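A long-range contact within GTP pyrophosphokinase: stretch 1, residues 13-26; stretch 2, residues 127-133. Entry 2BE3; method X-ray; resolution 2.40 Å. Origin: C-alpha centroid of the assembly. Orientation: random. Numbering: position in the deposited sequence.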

# COMPACT_ATOMS: atom_id res chain seq x y z
N ASP A 13 -2.80 -13.03 -7.75
CA ASP A 13 -3.14 -11.61 -7.60
C ASP A 13 -3.10 -11.04 -6.19
O ASP A 13 -2.45 -10.03 -5.97
CB ASP A 13 -4.48 -11.30 -8.25
CG ASP A 13 -4.32 -10.62 -9.55
OD1 ASP A 13 -4.98 -11.05 -10.54
OD2 ASP A 13 -3.50 -9.65 -9.61
N PRO A 14 -3.82 -11.65 -5.24
CA PRO A 14 -3.70 -11.15 -3.86
C PRO A 14 -2.25 -11.05 -3.37
O PRO A 14 -1.92 -10.09 -2.69
CB PRO A 14 -4.49 -12.17 -3.03
CG PRO A 14 -5.37 -12.85 -4.00
CD PRO A 14 -4.79 -12.75 -5.36
N TYR A 15 -1.42 -12.03 -3.72
CA TYR A 15 0.01 -12.04 -3.39
C TYR A 15 0.80 -10.93 -4.10
O TYR A 15 1.57 -10.23 -3.46
CB TYR A 15 0.61 -13.43 -3.69
CG TYR A 15 -0.06 -14.52 -2.90
CD1 TYR A 15 0.39 -14.84 -1.62
CD2 TYR A 15 -1.15 -15.22 -3.41
CE1 TYR A 15 -0.21 -15.82 -0.87
CE2 TYR A 15 -1.76 -16.21 -2.67
CZ TYR A 15 -1.29 -16.51 -1.40
OH TYR A 15 -1.91 -17.49 -0.65
N ILE A 16 0.60 -10.75 -5.40
CA ILE A 16 1.16 -9.61 -6.11
C ILE A 16 0.73 -8.29 -5.42
O ILE A 16 1.55 -7.42 -5.12
CB ILE A 16 0.75 -9.64 -7.63
CG1 ILE A 16 1.34 -10.87 -8.33
CG2 ILE A 16 1.18 -8.38 -8.40
CD1 ILE A 16 0.72 -11.18 -9.72
N GLN A 17 -0.57 -8.15 -5.16
CA GLN A 17 -1.09 -7.00 -4.43
C GLN A 17 -0.43 -6.81 -3.05
O GLN A 17 0.02 -5.69 -2.75
CB GLN A 17 -2.61 -7.12 -4.27
CG GLN A 17 -3.24 -5.85 -3.84
CD GLN A 17 -4.70 -5.99 -3.54
OE1 GLN A 17 -5.35 -6.93 -4.00
NE2 GLN A 17 -5.23 -5.08 -2.75
N ALA A 18 -0.39 -7.87 -2.24
CA ALA A 18 0.25 -7.87 -0.91
C ALA A 18 1.74 -7.51 -0.88
O ALA A 18 2.15 -6.74 -0.02
CB ALA A 18 0.02 -9.21 -0.17
N VAL A 19 2.53 -8.10 -1.79
CA VAL A 19 3.94 -7.71 -1.99
C VAL A 19 4.11 -6.21 -2.32
O VAL A 19 4.98 -5.53 -1.74
CB VAL A 19 4.65 -8.55 -3.10
CG1 VAL A 19 6.05 -7.98 -3.37
CG2 VAL A 19 4.77 -10.01 -2.64
N GLY A 20 3.30 -5.72 -3.25
CA GLY A 20 3.27 -4.30 -3.62
C GLY A 20 2.96 -3.40 -2.43
O GLY A 20 3.68 -2.44 -2.19
N GLU A 21 1.92 -3.71 -1.67
CA GLU A 21 1.60 -2.93 -0.48
C GLU A 21 2.70 -3.03 0.59
O GLU A 21 3.09 -2.02 1.17
CB GLU A 21 0.27 -3.33 0.10
CG GLU A 21 -0.93 -2.91 -0.71
CD GLU A 21 -2.24 -3.45 -0.15
OE1 GLU A 21 -2.32 -3.79 1.07
OE2 GLU A 21 -3.21 -3.52 -0.94
N LEU A 22 3.19 -4.24 0.83
CA LEU A 22 4.16 -4.44 1.90
C LEU A 22 5.51 -3.76 1.61
O LEU A 22 6.10 -3.15 2.51
CB LEU A 22 4.31 -5.93 2.23
CG LEU A 22 3.16 -6.48 3.07
CD1 LEU A 22 3.11 -8.00 3.08
CD2 LEU A 22 3.30 -5.93 4.47
N LYS A 23 5.97 -3.84 0.36
CA LYS A 23 7.16 -3.07 -0.07
C LYS A 23 7.02 -1.62 0.22
O LYS A 23 7.94 -1.02 0.72
CB LYS A 23 7.50 -3.25 -1.56
CG LYS A 23 8.22 -4.55 -1.83
CD LYS A 23 8.78 -4.64 -3.24
CE LYS A 23 7.74 -4.44 -4.27
NZ LYS A 23 8.32 -4.71 -5.62
N ILE A 24 5.88 -1.02 -0.10
CA ILE A 24 5.68 0.40 0.16
C ILE A 24 5.59 0.69 1.67
O ILE A 24 6.17 1.66 2.16
CB ILE A 24 4.45 0.94 -0.61
CG1 ILE A 24 4.76 1.05 -2.10
CG2 ILE A 24 3.96 2.29 -0.06
CD1 ILE A 24 3.48 0.99 -2.96
N LYS A 25 4.89 -0.15 2.41
CA LYS A 25 4.77 -0.00 3.86
C LYS A 25 6.11 -0.18 4.58
O LYS A 25 6.44 0.60 5.43
CB LYS A 25 3.70 -0.93 4.41
CG LYS A 25 2.30 -0.41 4.11
CD LYS A 25 1.30 -1.55 4.23
CE LYS A 25 -0.11 -1.01 4.49
NZ LYS A 25 -1.03 -2.14 4.83
N LEU A 26 6.90 -1.17 4.19
CA LEU A 26 8.21 -1.36 4.80
C LEU A 26 9.20 -0.21 4.52
O LEU A 26 9.91 0.24 5.44
CB LEU A 26 8.78 -2.71 4.38
CG LEU A 26 7.94 -3.84 4.98
CD1 LEU A 26 8.29 -5.18 4.38
CD2 LEU A 26 8.04 -3.87 6.49
N GLU A 127 0.20 -13.00 8.87
CA GLU A 127 -1.05 -12.97 8.16
C GLU A 127 -1.28 -11.53 7.74
O GLU A 127 -1.14 -10.61 8.55
CB GLU A 127 -2.20 -13.45 9.02
CG GLU A 127 -2.28 -14.90 9.02
CD GLU A 127 -3.27 -15.44 10.03
OE1 GLU A 127 -4.04 -14.64 10.65
OE2 GLU A 127 -3.27 -16.69 10.18
N TYR A 128 -1.59 -11.36 6.45
CA TYR A 128 -1.80 -10.05 5.86
C TYR A 128 -3.08 -10.14 5.03
O TYR A 128 -3.26 -11.05 4.22
CB TYR A 128 -0.58 -9.64 5.01
CG TYR A 128 -0.66 -8.22 4.50
CD1 TYR A 128 -0.36 -7.14 5.34
CD2 TYR A 128 -1.06 -7.94 3.18
CE1 TYR A 128 -0.44 -5.83 4.89
CE2 TYR A 128 -1.17 -6.64 2.72
CZ TYR A 128 -0.85 -5.58 3.58
OH TYR A 128 -0.93 -4.28 3.13
N THR A 129 -3.99 -9.20 5.27
CA THR A 129 -5.25 -9.14 4.53
C THR A 129 -5.20 -8.05 3.46
O THR A 129 -4.86 -6.90 3.75
CB THR A 129 -6.43 -8.91 5.49
OG1 THR A 129 -6.44 -10.01 6.39
CG2 THR A 129 -7.80 -8.86 4.73
N VAL A 130 -5.51 -8.43 2.22
CA VAL A 130 -5.67 -7.46 1.13
C VAL A 130 -7.16 -7.28 0.80
O VAL A 130 -7.92 -8.24 0.87
CB VAL A 130 -4.87 -7.84 -0.15
CG1 VAL A 130 -3.39 -7.68 0.11
CG2 VAL A 130 -5.19 -9.27 -0.60
N ASP A 131 -7.55 -6.05 0.47
CA ASP A 131 -8.90 -5.79 -0.05
C ASP A 131 -8.90 -5.91 -1.57
O ASP A 131 -8.00 -5.44 -2.25
CB ASP A 131 -9.40 -4.42 0.39
CG ASP A 131 -9.59 -4.34 1.90
OD1 ASP A 131 -10.57 -4.92 2.41
OD2 ASP A 131 -8.76 -3.69 2.56
N THR A 132 -9.92 -6.56 -2.07
CA THR A 132 -9.94 -7.10 -3.41
C THR A 132 -11.36 -6.83 -3.88
O THR A 132 -12.27 -6.88 -3.06
CB THR A 132 -9.67 -8.64 -3.30
OG1 THR A 132 -8.26 -8.87 -3.32
CG2 THR A 132 -10.34 -9.46 -4.36
N ILE A 133 -11.57 -6.55 -5.17
CA ILE A 133 -12.94 -6.36 -5.70
C ILE A 133 -13.85 -7.58 -5.50
O ILE A 133 -15.09 -7.45 -5.47
CB ILE A 133 -12.96 -5.86 -7.17
CG1 ILE A 133 -12.55 -6.98 -8.13
CG2 ILE A 133 -12.04 -4.65 -7.33
CD1 ILE A 133 -13.36 -7.00 -9.41
O HOH W 1 -5.76 -8.84 -5.75
O HOH W 2 -5.57 -3.62 0.01
O HOH W 3 -4.27 -4.29 2.96

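A helix laid across a strand often illustrates a general principle: the apolar parts of the interface pack against one another, while the polar groups gather where their hydrogen bonds can be met. The contact in GTP pyrophosphokinase between helix 13-26 and the strand and loop of 127-133 is a compact example. The axes of the helix and of strand 127-130 approach to 8.7 Å at 104°, so the two elements cross steeply, and together the stretches bury 410 Å². Residues more than a hundred positions apart in sequence thus become neighbours, with Ala 18 and Val 130 nearest in register, their CA atoms 6.3 Å apart.

Tyr 128 covers the most surface. Its CA-to-CB bond points toward the helix, and with chi1 in the t well the ring reaches the helix, where Ala 18, Glu 21, Leu 22 and Lys 25 from successive turns meet it. Leu 22 lies over one face: Leu 22 CG sits 4.0 Å from the centroid of the Tyr 128 ring, only 9° off the ring normal, in a CH-pi contact, and Leu 22 CD2 comes within 3.8 Å of Tyr 128 CE1. Leucine suits this place because, although its CA-to-CB bond runs sideways, its branched end comes nearer to the strand. Tyr 128 OH donates to Glu 21 OE1 at 2.5 Å and accepts from Lys 25 NZ at 2.7 Å, both partners lying at the ring edge, near its plane. An acid and a base one helical turn apart therefore use both capacities of a single hydroxyl.

Val 130, two residues along the strand, also directs its CA-to-CB bond toward the helix, whereas that of the intervening Thr 129 points away. The two methyls of Val 130 divide the apolar surface: Val 130 CG1 packs against Ala 18 CB at 3.7 Å, and Val 130 CG2 against Pro 14 CB at 3.8 Å. Valine suits the site because its branch at CB supplies both methyls close to the backbone. Ala 18 CB also lies 3.7 Å from Tyr 128 CD2, so one small methyl touches both large contributors from the strand. A short side chain fits where the backbones come this close. Tyr 128, Val 130, Ala 18 and Leu 22 are all buried.

Gln 17 is the main contributor from the helix. Its chain is extended, with chi1 and chi2 both t, and the amide reaches past Val 130 to the loop, where Gln 17 NE2 donates to Asp 131 O at 2.8 Å with a nearly straight angle of 171°. Gln 17 NE2 also donates to Glu 21 OE2 at 3.1 Å, tying together two helix residues that both face the other stretch. A primary amide is well suited to this position, since its nitrogen serves a backbone carbonyl and a carboxylate while its oxygen accepts from water 1, Gln 17 OE1 lying 2.6 Å from the water oxygen.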